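Local coordinates for Spermidine/putrescine ABC transporter, periplasmic binding protein (Treponema pallidum, PDB 2V84) that probably binds polyamines such as spermidine and putrescine, acting as the periplasmic receptor of an ABC transporter, at residues 42-47 and 273-278; 92-97 and 260-265; 161-166 and 225-230; 283-288 and 300-305. One frame throughout, in Å; residues are numbered along the deposited sequence. Where two conformers were deposited one is given.

Contact 1 of 4, residues 42-47 and 273-278; sequences KKFEQQ and HAFINF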
loop_
_atom_site.group_PDB
_atom_site.type_symbol
_atom_site.label_atom_id
_atom_site.label_comp_id
_atom_site.label_asym_id
_atom_site.label_seq_id
_atom_site.Cartn_x
_atom_site.Cartn_y
_atom_site.Cartn_z
ATOM N N LYS A 42 -15.870 -5.502 -15.040
ATOM C CA LYS A 42 -16.983 -5.615 -15.985
ATOM C C LYS A 42 -16.526 -5.366 -17.421
ATOM O O LYS A 42 -16.955 -6.061 -18.337
ATOM C CB LYS A 42 -18.124 -4.620 -15.656
ATOM C CG LYS A 42 -18.446 -4.383 -14.170
ATOM C CD LYS A 42 -19.858 -4.868 -13.770
ATOM C CE LYS A 42 -19.825 -6.228 -13.047
ATOM N NZ LYS A 42 -18.719 -7.146 -13.536
ATOM N N LYS A 43 -15.662 -4.370 -17.610
ATOM C CA LYS A 43 -15.172 -3.993 -18.935
ATOM C C LYS A 43 -14.311 -5.072 -19.551
ATOM O O LYS A 43 -14.433 -5.356 -20.735
ATOM C CB LYS A 43 -14.414 -2.662 -18.889
ATOM C CG LYS A 43 -15.325 -1.458 -18.964
ATOM C CD LYS A 43 -14.680 -0.194 -18.440
ATOM C CE LYS A 43 -15.759 0.816 -18.080
ATOM N NZ LYS A 43 -15.301 2.219 -18.217
ATOM N N PHE A 44 -13.437 -5.665 -18.742
ATOM C CA PHE A 44 -12.588 -6.772 -19.181
ATOM C C PHE A 44 -13.463 -7.967 -19.525
ATOM O O PHE A 44 -13.196 -8.683 -20.490
ATOM C CB PHE A 44 -11.594 -7.132 -18.073
ATOM C CG PHE A 44 -10.662 -8.265 -18.418
ATOM C CD1 PHE A 44 -9.543 -8.045 -19.215
ATOM C CD2 PHE A 44 -10.884 -9.544 -17.915
ATOM C CE1 PHE A 44 -8.665 -9.074 -19.516
ATOM C CE2 PHE A 44 -9.999 -10.593 -18.228
ATOM C CZ PHE A 44 -8.887 -10.343 -19.030
ATOM N N GLU A 45 -14.516 -8.157 -18.737
ATOM C CA GLU A 45 -15.470 -9.232 -18.965
ATOM C C GLU A 45 -16.230 -9.014 -20.269
ATOM O O GLU A 45 -16.395 -9.944 -21.059
ATOM C CB GLU A 45 -16.452 -9.335 -17.796
ATOM C CG GLU A 45 -15.923 -10.123 -16.609
ATOM C CD GLU A 45 -16.913 -10.187 -15.464
ATOM O OE1 GLU A 45 -17.797 -9.307 -15.391
ATOM O OE2 GLU A 45 -16.809 -11.115 -14.636
ATOM N N GLN A 46 -16.691 -7.787 -20.495
ATOM C CA GLN A 46 -17.416 -7.483 -21.717
ATOM C C GLN A 46 -16.501 -7.515 -22.941
ATOM O O GLN A 46 -16.888 -8.034 -23.987
ATOM C CB GLN A 46 -18.164 -6.151 -21.615
ATOM C CG GLN A 46 -19.531 -6.218 -22.265
ATOM C CD GLN A 46 -19.907 -4.958 -23.022
ATOM O OE1 GLN A 46 -19.826 -3.846 -22.494
ATOM N NE2 GLN A 46 -20.333 -5.130 -24.268
ATOM N N GLN A 47 -15.284 -6.994 -22.807
ATOM C CA GLN A 47 -14.349 -6.950 -23.934
ATOM C C GLN A 47 -13.938 -8.342 -24.418
ATOM O O GLN A 47 -13.987 -8.621 -25.615
ATOM C CB GLN A 47 -13.109 -6.113 -23.610
ATOM C CG GLN A 47 -12.022 -6.172 -24.687
ATOM C CD GLN A 47 -11.014 -5.046 -24.573
ATOM O OE1 GLN A 47 -11.081 -4.229 -23.660
ATOM N NE2 GLN A 47 -10.087 -4.985 -25.516
ATOM N N HIS A 273 -2.130 -12.491 -18.301
ATOM C CA HIS A 273 -1.331 -11.469 -18.983
ATOM C C HIS A 273 -2.246 -10.412 -19.609
ATOM O O HIS A 273 -1.931 -9.223 -19.608
ATOM C CB HIS A 273 -0.486 -12.110 -20.089
ATOM C CG HIS A 273 0.674 -12.916 -19.589
ATOM N ND1 HIS A 273 0.550 -14.221 -19.174
ATOM C CD2 HIS A 273 1.980 -12.595 -19.430
ATOM C CE1 HIS A 273 1.734 -14.684 -18.812
ATOM N NE2 HIS A 273 2.616 -13.714 -18.948
ATOM N N ALA A 274 -3.379 -10.862 -20.143
ATOM C CA ALA A 274 -4.299 -9.995 -20.857
ATOM C C ALA A 274 -4.917 -9.002 -19.898
ATOM O O ALA A 274 -5.181 -7.851 -20.257
ATOM C CB ALA A 274 -5.387 -10.821 -21.556
ATOM N N PHE A 275 -5.141 -9.442 -18.670
ATOM C CA PHE A 275 -5.688 -8.537 -17.686
ATOM C C PHE A 275 -4.685 -7.495 -17.220
ATOM O O PHE A 275 -5.034 -6.325 -17.106
ATOM C CB PHE A 275 -6.305 -9.276 -16.506
ATOM C CG PHE A 275 -7.023 -8.356 -15.565
ATOM C CD1 PHE A 275 -8.358 -8.019 -15.785
ATOM C CD2 PHE A 275 -6.347 -7.780 -14.486
ATOM C CE1 PHE A 275 -9.019 -7.139 -14.926
ATOM C CE2 PHE A 275 -6.999 -6.897 -13.622
ATOM C CZ PHE A 275 -8.337 -6.580 -13.843
ATOM N N ILE A 276 -3.427 -7.886 -17.004
ATOM C CA ILE A 276 -2.396 -6.917 -16.645
ATOM C C ILE A 276 -2.245 -5.889 -17.771
ATOM O O ILE A 276 -2.139 -4.681 -17.528
ATOM C CB ILE A 276 -1.012 -7.629 -16.398
ATOM C CG1 ILE A 276 -1.139 -8.668 -15.262
ATOM C CG2 ILE A 276 0.097 -6.604 -16.104
ATOM C CD1 ILE A 276 0.097 -9.579 -15.110
ATOM N N ASN A 277 -2.218 -6.392 -19.006
ATOM C CA ASN A 277 -2.155 -5.541 -20.179
ATOM C C ASN A 277 -3.359 -4.580 -20.249
ATOM O O ASN A 277 -3.191 -3.408 -20.541
ATOM C CB ASN A 277 -2.032 -6.387 -21.455
ATOM C CG ASN A 277 -1.560 -5.573 -22.640
ATOM O OD1 ASN A 277 -0.521 -4.926 -22.573
ATOM N ND2 ASN A 277 -2.327 -5.597 -23.731
ATOM N N PHE A 278 -4.559 -5.082 -19.947
ATOM C CA PHE A 278 -5.796 -4.286 -19.940
ATOM C C PHE A 278 -5.738 -3.191 -18.855
ATOM O O PHE A 278 -6.056 -2.025 -19.094
ATOM C CB PHE A 278 -6.985 -5.235 -19.714
ATOM C CG PHE A 278 -8.309 -4.550 -19.472
ATOM C CD1 PHE A 278 -8.708 -4.195 -18.174
ATOM C CD2 PHE A 278 -9.195 -4.331 -20.526
ATOM C CE1 PHE A 278 -9.961 -3.582 -17.946
ATOM C CE2 PHE A 278 -10.451 -3.724 -20.305
ATOM C CZ PHE A 278 -10.826 -3.355 -19.018
#
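Phe44 reaches across from helix 42-47 and sets its ring against Phe275 on one face and Phe278 at its edge; the three rings fill the space between the segment axes, 11.1 Å apart at closest approach and inclined at 122°. The tight part is this trio. With CG anti to the backbone N (chi1 -180°), Phe44 leaves its helix directly toward the partner helix. Phe275 turns its edge onto one face of Phe44 in a T-shaped pair, its CD1 3.5 Å from Phe44 CG. Phe44 in turn presents its own edge to the face of Phe278, and Phe44 CB stands over that ring, 3.9 Å from its centroid, in a CH-pi contact. Beyond the rings the packing thins toward solvent. Lys43 CB touches Phe278 CZ at 3.7 Å, while the extended lysine chain leads away to a salt bridge with Glu287. On the rim of the same ring, Gln47 OE1 meets Phe278 CE2 in the ring plane at 3.5 Å. No hydrogen bond crosses between the segments. Phe44 and Phe275 also both touch Leu27 of strand 26-32. An aromatic cluster of successive edge-to-face pairs thus joins two helices of this solute-binding fold beside its parallel sheet.

Contact 2 of 4, residues 92-97 and 260-265; sequences LLEKID and FCIPKG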
loop_
_atom_site.group_PDB
_atom_site.type_symbol
_atom_site.label_atom_id
_atom_site.label_comp_id
_atom_site.label_asym_id
_atom_site.label_seq_id
_atom_site.Cartn_x
_atom_site.Cartn_y
_atom_site.Cartn_z
ATOM N N LEU A 92 7.286 -19.289 -5.344
ATOM C CA LEU A 92 5.828 -19.346 -5.380
ATOM C C LEU A 92 5.185 -18.713 -6.604
ATOM O O LEU A 92 3.962 -18.810 -6.781
ATOM C CB LEU A 92 5.250 -18.709 -4.111
ATOM C CG LEU A 92 4.812 -19.632 -2.975
ATOM C CD1 LEU A 92 5.691 -20.867 -2.832
ATOM C CD2 LEU A 92 4.770 -18.832 -1.690
ATOM N N LEU A 93 6.020 -18.100 -7.452
ATOM C CA LEU A 93 5.560 -17.257 -8.549
ATOM C C LEU A 93 6.083 -17.746 -9.884
ATOM O O LEU A 93 7.173 -18.334 -9.956
ATOM C CB LEU A 93 6.002 -15.798 -8.321
ATOM C CG LEU A 93 5.505 -15.146 -7.023
ATOM C CD1 LEU A 93 5.991 -13.705 -6.926
ATOM C CD2 LEU A 93 3.982 -15.226 -6.924
ATOM N N GLU A 94 5.314 -17.498 -10.945
ATOM C CA GLU A 94 5.718 -17.932 -12.300
ATOM C C GLU A 94 6.295 -16.776 -13.059
ATOM O O GLU A 94 5.887 -15.639 -12.823
ATOM C CB GLU A 94 4.530 -18.480 -13.081
ATOM C CG GLU A 94 3.959 -19.718 -12.427
ATOM C CD GLU A 94 3.028 -20.493 -13.318
ATOM O OE1 GLU A 94 2.623 -19.973 -14.372
ATOM O OE2 GLU A 94 2.694 -21.645 -12.962
ATOM N N LYS A 95 7.263 -17.066 -13.930
ATOM C CA LYS A 95 7.808 -16.035 -14.830
ATOM C C LYS A 95 6.696 -15.456 -15.689
ATOM O O LYS A 95 5.798 -16.170 -16.134
ATOM C CB LYS A 95 8.956 -16.604 -15.699
ATOM C CG LYS A 95 10.220 -16.914 -14.884
ATOM C CD LYS A 95 11.414 -17.295 -15.775
ATOM C CE LYS A 95 12.660 -17.616 -14.927
ATOM N NZ LYS A 95 13.806 -17.973 -15.803
ATOM N N ILE A 96 6.769 -14.153 -15.923
ATOM C CA ILE A 96 5.807 -13.433 -16.734
ATOM C C ILE A 96 6.397 -13.235 -18.127
ATOM O O ILE A 96 7.592 -12.989 -18.271
ATOM C CB ILE A 96 5.456 -12.069 -16.070
ATOM C CG1 ILE A 96 4.731 -12.348 -14.741
ATOM C CG2 ILE A 96 4.598 -11.211 -17.000
ATOM C CD1 ILE A 96 4.352 -11.112 -13.914
ATOM N N ASP A 97 5.562 -13.422 -19.148
ATOM C CA ASP A 97 5.947 -13.217 -20.540
ATOM C C ASP A 97 5.578 -11.798 -20.923
ATOM O O ASP A 97 4.418 -11.504 -21.235
ATOM C CB ASP A 97 5.240 -14.240 -21.455
ATOM C CG ASP A 97 5.565 -14.041 -22.920
ATOM O OD1 ASP A 97 6.445 -13.211 -23.262
ATOM O OD2 ASP A 97 4.935 -14.708 -23.760
ATOM N N PHE A 260 1.127 -7.015 -9.831
ATOM C CA PHE A 260 0.544 -8.247 -10.352
ATOM C C PHE A 260 1.604 -9.334 -10.374
ATOM O O PHE A 260 2.738 -9.131 -10.851
ATOM C CB PHE A 260 0.100 -8.106 -11.807
ATOM C CG PHE A 260 -1.106 -7.220 -12.035
ATOM C CD1 PHE A 260 -2.388 -7.664 -11.744
ATOM C CD2 PHE A 260 -0.940 -5.962 -12.616
ATOM C CE1 PHE A 260 -3.510 -6.870 -11.995
ATOM C CE2 PHE A 260 -2.060 -5.165 -12.892
ATOM C CZ PHE A 260 -3.345 -5.617 -12.582
ATOM N N CYS A 261 1.219 -10.510 -9.888
ATOM C CA CYS A 261 2.071 -11.683 -9.990
ATOM C C CYS A 261 1.227 -12.844 -10.464
ATOM O O CYS A 261 0.002 -12.865 -10.235
ATOM C CB CYS A 261 2.699 -12.021 -8.629
ATOM S SG CYS A 261 3.764 -10.733 -8.006
ATOM N N ILE A 262 1.875 -13.815 -11.112
ATOM C CA ILE A 262 1.149 -14.994 -11.557
ATOM C C ILE A 262 1.495 -16.150 -10.611
ATOM O O ILE A 262 2.652 -16.587 -10.575
ATOM C CB ILE A 262 1.494 -15.341 -13.037
ATOM C CG1 ILE A 262 0.939 -14.269 -13.999
ATOM C CG2 ILE A 262 0.975 -16.754 -13.387
ATOM C CD1 ILE A 262 1.446 -14.440 -15.444
ATOM N N PRO A 263 0.501 -16.643 -9.822
ATOM C CA PRO A 263 0.818 -17.714 -8.865
ATOM C C PRO A 263 1.284 -18.999 -9.540
ATOM O O PRO A 263 0.790 -19.333 -10.612
ATOM C CB PRO A 263 -0.527 -17.972 -8.164
ATOM C CG PRO A 263 -1.289 -16.687 -8.315
ATOM C CD PRO A 263 -0.918 -16.255 -9.734
ATOM N N LYS A 264 2.199 -19.723 -8.899
ATOM C CA LYS A 264 2.578 -21.058 -9.365
ATOM C C LYS A 264 1.323 -21.895 -9.588
ATOM O O LYS A 264 0.410 -21.890 -8.752
ATOM C CB LYS A 264 3.519 -21.760 -8.382
ATOM C CG LYS A 264 3.864 -23.187 -8.796
ATOM C CD LYS A 264 4.646 -23.937 -7.736
ATOM C CE LYS A 264 4.691 -25.408 -8.075
ATOM N NZ LYS A 264 6.039 -25.975 -7.818
ATOM N N GLY A 265 1.275 -22.588 -10.723
ATOM C CA GLY A 265 0.144 -23.440 -11.070
ATOM C C GLY A 265 -1.045 -22.750 -11.721
ATOM O O GLY A 265 -2.105 -23.363 -11.874
HETATM O O HOH W 1 4.493 -14.018 -11.061
#
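Leu93 and Pro263 form an antiparallel, non-hydrogen-bonded pair with CA atoms 4.8 Å apart, flanked by two backbone bonds, Glu94 N to Ile262 O (2.8 Å) and Lys264 N to Leu92 O (2.9 Å). Further along, a water accepts a bond from Ile262 N at 2.6 Å and lies 2.8 Å from Glu94 O, bridging the segments where they spread apart. Among the side chains, Glu94 does most. Its extended chain passes beside Lys264 CA, and OE2 receives the N-H of Gly265 at 2.8 Å from above the carboxylate plane, a bent bond of 144°. The other oxygen, OE1, is held by Arg269, so both carboxylate oxygens are engaged. Ile262 lies on the same face as Glu94, and there its CD1 meets Ile96 CG1 at 4.0 Å as the two isoleucines slant across each other. Away from Glu94, Leu93 CD2 lies 3.9 Å from Cys261 CB. This short, weakly bonded pair of strands sits between helices: Leu93 and Cys261 are backed by helix 81-89, Ile96 and Ile262 rest on His273 of helix 269-279, and strand 76-77 runs beside Cys261 and Pro263.

Contact 3 of 4, residues 161-166 and 225-230; sequences SMMDDM and HGFAEA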
loop_
_atom_site.group_PDB
_atom_site.type_symbol
_atom_site.label_atom_id
_atom_site.label_comp_id
_atom_site.label_asym_id
_atom_site.label_seq_id
_atom_site.Cartn_x
_atom_site.Cartn_y
_atom_site.Cartn_z
ATOM N N SER A 161 -5.038 7.630 16.377
ATOM C CA SER A 161 -4.704 6.232 16.131
ATOM C C SER A 161 -3.519 6.128 15.184
ATOM O O SER A 161 -3.222 7.058 14.408
ATOM C CB SER A 161 -5.909 5.466 15.549
ATOM O OG SER A 161 -6.222 5.881 14.213
ATOM N N MET A 162 -2.808 4.999 15.282
ATOM C CA MET A 162 -1.847 4.622 14.290
ATOM C C MET A 162 -2.323 3.318 13.693
ATOM O O MET A 162 -3.217 2.656 14.250
ATOM C CB MET A 162 -0.420 4.520 14.875
ATOM C CG MET A 162 0.154 5.903 15.283
ATOM S SD MET A 162 1.898 5.803 15.689
ATOM C CE MET A 162 2.591 5.808 14.051
ATOM N N MET A 163 -1.731 2.930 12.567
ATOM C CA MET A 163 -2.180 1.734 11.857
ATOM C C MET A 163 -1.762 0.447 12.554
ATOM O O MET A 163 -0.708 0.403 13.196
ATOM C CB MET A 163 -1.691 1.749 10.409
ATOM C CG MET A 163 -2.431 2.749 9.539
ATOM S SD MET A 163 -2.317 2.343 7.780
ATOM C CE MET A 163 -0.642 2.817 7.436
ATOM N N ASP A 164 -2.595 -0.592 12.416
ATOM C CA ASP A 164 -2.362 -1.892 13.023
ATOM C C ASP A 164 -1.523 -2.671 12.006
ATOM O O ASP A 164 -1.945 -3.692 11.438
ATOM C CB ASP A 164 -3.696 -2.591 13.297
ATOM C CG ASP A 164 -3.559 -3.826 14.166
ATOM O OD1 ASP A 164 -2.414 -4.289 14.419
ATOM O OD2 ASP A 164 -4.610 -4.370 14.557
ATOM N N ASP A 165 -0.342 -2.133 11.738
ATOM C CA ASP A 165 0.565 -2.737 10.801
ATOM C C ASP A 165 1.988 -2.515 11.282
ATOM O O ASP A 165 2.423 -1.364 11.446
ATOM C CB ASP A 165 0.403 -2.150 9.391
ATOM C CG ASP A 165 1.276 -2.875 8.371
ATOM O OD1 ASP A 165 0.854 -3.927 7.829
ATOM O OD2 ASP A 165 2.413 -2.438 8.129
ATOM N N MET A 166 2.719 -3.618 11.461
ATOM C CA MET A 166 4.080 -3.620 12.002
ATOM C C MET A 166 5.106 -2.881 11.146
ATOM O O MET A 166 5.927 -2.135 11.667
ATOM C CB MET A 166 4.559 -5.062 12.195
ATOM C CG MET A 166 6.026 -5.198 12.589
ATOM S SD MET A 166 6.452 -6.915 12.851
ATOM C CE MET A 166 6.518 -7.462 11.131
ATOM N N HIS A 225 -3.230 7.885 11.456
ATOM C CA HIS A 225 -2.342 7.288 10.466
ATOM C C HIS A 225 -3.183 6.418 9.511
ATOM O O HIS A 225 -4.032 5.643 9.969
ATOM C CB HIS A 225 -1.368 6.416 11.258
ATOM C CG HIS A 225 -0.275 5.788 10.457
ATOM N ND1 HIS A 225 0.377 4.663 10.900
ATOM C CD2 HIS A 225 0.295 6.115 9.274
ATOM C CE1 HIS A 225 1.313 4.323 10.032
ATOM N NE2 HIS A 225 1.286 5.188 9.031
ATOM N N GLY A 226 -2.980 6.550 8.200
ATOM C CA GLY A 226 -3.752 5.720 7.273
ATOM C C GLY A 226 -3.674 6.124 5.819
ATOM O O GLY A 226 -2.843 6.931 5.445
ATOM N N PHE A 227 -4.539 5.532 5.000
ATOM C CA PHE A 227 -4.550 5.826 3.579
ATOM C C PHE A 227 -5.528 6.923 3.227
ATOM O O PHE A 227 -6.668 6.945 3.674
ATOM C CB PHE A 227 -4.822 4.573 2.752
ATOM C CG PHE A 227 -3.844 3.466 3.007
ATOM C CD1 PHE A 227 -2.506 3.612 2.695
ATOM C CD2 PHE A 227 -4.279 2.262 3.539
ATOM C CE1 PHE A 227 -1.590 2.572 2.930
ATOM C CE2 PHE A 227 -3.393 1.225 3.766
ATOM C CZ PHE A 227 -2.049 1.377 3.474
ATOM N N ALA A 228 -5.048 7.840 2.405
ATOM C CA ALA A 228 -5.821 8.999 1.961
ATOM C C ALA A 228 -7.164 8.593 1.362
ATOM O O ALA A 228 -8.201 9.206 1.659
ATOM C CB ALA A 228 -5.008 9.784 0.948
ATOM N N GLU A 229 -7.159 7.556 0.529
ATOM C CA GLU A 229 -8.406 7.116 -0.107
ATOM C C GLU A 229 -9.481 6.688 0.898
ATOM O O GLU A 229 -10.665 6.842 0.623
ATOM C CB GLU A 229 -8.136 6.018 -1.159
ATOM C CG GLU A 229 -7.655 4.642 -0.613
ATOM C CD GLU A 229 -6.157 4.549 -0.424
ATOM O OE1 GLU A 229 -5.463 5.597 -0.438
ATOM O OE2 GLU A 229 -5.667 3.417 -0.245
ATOM N N ALA A 230 -9.080 6.148 2.051
ATOM C CA ALA A 230 -10.040 5.794 3.110
ATOM C C ALA A 230 -10.603 7.015 3.841
ATOM O O ALA A 230 -11.809 7.130 4.038
ATOM C CB ALA A 230 -9.411 4.819 4.100
HETATM O O HOH W 2 -4.878 4.754 12.264
#
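The imidazole of His225 lies under the Met163 methyl, whose CE is 3.4 Å from His225 NE2 and displaced toward the ring's rim. Met163 was modelled in two conformers, so this CH-pi contact belongs to one of them, as does the approach of its sulfur to Phe227, where SD stands above the ring face at a Met-aromatic distance of 4.6 Å from the centroid. His225 ND1 accepts the N-H of Met163 at 3.2 Å, the donor lying 30° out of the ring plane; the imidazole points away from its own backbone N (chi1 -175°), which swings it across to segment 161-166 for this bond. His225 N gives a bond to Ser161 O (3.1 Å), and a water links Ser161 OG to His225 O, 2.6 Å from each. The histidine is therefore gripped through its backbone and its ring alike. Just beyond, Asp165 and Met166 belong to the predicted spermidine site, Asp165 capping helix 166-176 through the backbone N of Glu168, and a bound buffer molecule, MES, approaches Phe227. Strands 160-162 and 223-226 run parallel here, with Met163, His225 and Phe227 all touching Ala132 of strand 125-137 and helices 166-176 and 228-234 following them in the chain.

Contact 4 of 4, residues 283-288 and 300-305; sequences AHYAEF and REAAAY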
loop_
_atom_site.group_PDB
_atom_site.type_symbol
_atom_site.label_atom_id
_atom_site.label_comp_id
_atom_site.label_asym_id
_atom_site.label_seq_id
_atom_site.Cartn_x
_atom_site.Cartn_y
_atom_site.Cartn_z
ATOM N N ALA A 283 -6.396 4.798 -20.292
ATOM C CA ALA A 283 -7.725 5.194 -19.826
ATOM C C ALA A 283 -8.236 4.318 -18.692
ATOM O O ALA A 283 -8.926 4.805 -17.784
ATOM C CB ALA A 283 -8.723 5.203 -20.982
ATOM N N HIS A 284 -7.882 3.035 -18.747
ATOM C CA HIS A 284 -8.310 2.050 -17.761
ATOM C C HIS A 284 -7.495 2.131 -16.477
ATOM O O HIS A 284 -8.016 1.868 -15.390
ATOM C CB HIS A 284 -8.246 0.650 -18.363
ATOM C CG HIS A 284 -9.245 0.431 -19.457
ATOM N ND1 HIS A 284 -8.997 0.769 -20.771
ATOM C CD2 HIS A 284 -10.503 -0.064 -19.428
ATOM C CE1 HIS A 284 -10.053 0.472 -21.506
ATOM N NE2 HIS A 284 -10.978 -0.042 -20.716
ATOM N N TYR A 285 -6.219 2.487 -16.614
ATOM C CA TYR A 285 -5.381 2.804 -15.461
ATOM C C TYR A 285 -5.826 4.106 -14.804
ATOM O O TYR A 285 -5.914 4.190 -13.576
ATOM C CB TYR A 285 -3.892 2.861 -15.802
ATOM C CG TYR A 285 -3.080 2.736 -14.534
ATOM C CD1 TYR A 285 -2.947 1.505 -13.894
ATOM C CD2 TYR A 285 -2.484 3.847 -13.956
ATOM C CE1 TYR A 285 -2.229 1.373 -12.729
ATOM C CE2 TYR A 285 -1.764 3.736 -12.775
ATOM C CZ TYR A 285 -1.652 2.501 -12.162
ATOM O OH TYR A 285 -0.943 2.373 -10.989
ATOM N N ALA A 286 -6.146 5.105 -15.619
ATOM C CA ALA A 286 -6.655 6.366 -15.091
ATOM C C ALA A 286 -7.975 6.170 -14.350
ATOM O O ALA A 286 -8.180 6.779 -13.312
ATOM C CB ALA A 286 -6.795 7.383 -16.172
ATOM N N GLU A 287 -8.855 5.311 -14.867
ATOM C CA GLU A 287 -10.099 4.978 -14.160
ATOM C C GLU A 287 -9.836 4.308 -12.807
ATOM O O GLU A 287 -10.566 4.545 -11.832
ATOM C CB GLU A 287 -11.031 4.124 -15.042
ATOM C CG GLU A 287 -12.264 3.558 -14.321
ATOM C CD GLU A 287 -13.140 2.708 -15.224
ATOM O OE1 GLU A 287 -13.195 2.997 -16.427
ATOM O OE2 GLU A 287 -13.782 1.753 -14.739
ATOM N N PHE A 288 -8.787 3.485 -12.748
ATOM C CA PHE A 288 -8.328 2.894 -11.497
ATOM C C PHE A 288 -7.891 3.979 -10.507
ATOM O O PHE A 288 -8.327 3.983 -9.353
ATOM C CB PHE A 288 -7.184 1.903 -11.748
ATOM C CG PHE A 288 -6.367 1.587 -10.512
ATOM C CD1 PHE A 288 -6.934 0.926 -9.420
ATOM C CD2 PHE A 288 -5.028 1.956 -10.441
ATOM C CE1 PHE A 288 -6.193 0.651 -8.289
ATOM C CE2 PHE A 288 -4.272 1.678 -9.299
ATOM C CZ PHE A 288 -4.858 1.026 -8.224
ATOM N N ARG A 300 3.140 6.450 -17.136
ATOM C CA ARG A 300 3.503 7.702 -17.815
ATOM C C ARG A 300 2.446 8.376 -18.677
ATOM O O ARG A 300 2.636 9.514 -19.085
ATOM C CB ARG A 300 4.904 7.679 -18.455
ATOM C CG ARG A 300 5.372 6.389 -19.008
ATOM C CD ARG A 300 6.743 6.554 -19.623
ATOM N NE ARG A 300 6.805 5.872 -20.912
ATOM C CZ ARG A 300 6.614 6.457 -22.089
ATOM N NH1 ARG A 300 6.363 7.757 -22.163
ATOM N NH2 ARG A 300 6.679 5.738 -23.197
ATOM N N GLU A 301 1.313 7.710 -18.896
ATOM C CA GLU A 301 0.236 8.282 -19.698
ATOM C C GLU A 301 -0.983 8.634 -18.865
ATOM O O GLU A 301 -1.670 9.608 -19.164
ATOM C CB GLU A 301 -0.186 7.310 -20.809
ATOM C CG GLU A 301 0.908 7.003 -21.818
ATOM C CD GLU A 301 1.377 8.232 -22.539
ATOM O OE1 GLU A 301 0.584 8.755 -23.358
ATOM O OE2 GLU A 301 2.532 8.670 -22.297
ATOM N N ALA A 302 -1.231 7.861 -17.807
ATOM C CA ALA A 302 -2.537 7.865 -17.160
ATOM C C ALA A 302 -3.032 9.203 -16.600
ATOM O O ALA A 302 -4.238 9.452 -16.591
ATOM C CB ALA A 302 -2.626 6.772 -16.133
ATOM N N ALA A 303 -2.126 10.061 -16.137
ATOM C CA ALA A 303 -2.523 11.357 -15.575
ATOM C C ALA A 303 -3.301 12.249 -16.565
ATOM O O ALA A 303 -4.188 13.008 -16.158
ATOM C CB ALA A 303 -1.312 12.092 -15.006
ATOM N N ALA A 304 -2.973 12.130 -17.849
ATOM C CA ALA A 304 -3.623 12.895 -18.931
ATOM C C ALA A 304 -5.082 12.487 -19.170
ATOM O O ALA A 304 -5.865 13.213 -19.821
ATOM C CB ALA A 304 -2.828 12.734 -20.220
ATOM N N TYR A 305 -5.428 11.327 -18.625
ATOM C CA TYR A 305 -6.694 10.654 -18.860
ATOM C C TYR A 305 -7.559 10.711 -17.609
ATOM O O TYR A 305 -8.706 10.271 -17.622
ATOM C CB TYR A 305 -6.416 9.188 -19.199
ATOM C CG TYR A 305 -5.815 8.928 -20.567
ATOM C CD1 TYR A 305 -4.458 9.109 -20.808
ATOM C CD2 TYR A 305 -6.606 8.464 -21.616
ATOM C CE1 TYR A 305 -3.908 8.861 -22.060
ATOM C CE2 TYR A 305 -6.065 8.211 -22.877
ATOM C CZ TYR A 305 -4.720 8.409 -23.095
ATOM O OH TYR A 305 -4.201 8.153 -24.350
#
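Ala286 and Ala302 bring the two backbones to a CA separation of 4.8 Å, and Ala283 and Tyr305 follow at 5.6 Å, so a helical turn with irregular bonding at 302-304 is laid close against helix 282-292. Small side chains make the approach possible. The methyl of Ala286 sits in the crook of the turn, 3.3 Å from Ala302 O and 3.5 Å from Tyr305 CB. That carbonyl oxygen also takes the backbone N-H of Tyr305 at 3.0 Å, so the turn that receives the methyl is closed by its own bond. Ala302 CB points toward the helix and meets the edge of Tyr285, lying near the ring plane at 3.6 Å from Tyr285 CD2. The other tyrosine is used through its face: Tyr305, with CG beside its backbone N (chi1 -72°), brings its ring over the N of Ala283, and its CD2 is 3.9 Å from Ala283 CB. Tyr305 and Ala283 lie on the solvent-exposed side, whereas Ala286, Ala302 and Tyr285 are buried. No hydrogen bond joins the segments; the polar end of Tyr285 goes to Tyr127 O in strand 125-137. The ring of Tyr285 stacks on His299, just before the turn, and another flank of helix 282-292 packs on helix 38-48, where Leu40 touches His284, Glu287 and Phe288.

From the N terminus, helix 38-48 comes first, and contact 1 closes the longest loop when helix 269-279 returns to it. Within that loop contact 2 joins strand 93-94 to strand 262-263, and within contact 2 in turn lies contact 3, pairing strands 160-162 and 223-226, so three closures enclose one another without crossing. Contact 4 opens after contact 1 has closed and ties helix 282-292 to the loop that follows it. Contact 1 touches both 2 and 4: His273 probably bonds to Asp97 of contact 2, and Lys43 pairs with Glu287 of contact 4. Contact 3 stands apart, its centre about 31 Å from that of contact 1, and includes two residues of the predicted spermidine site.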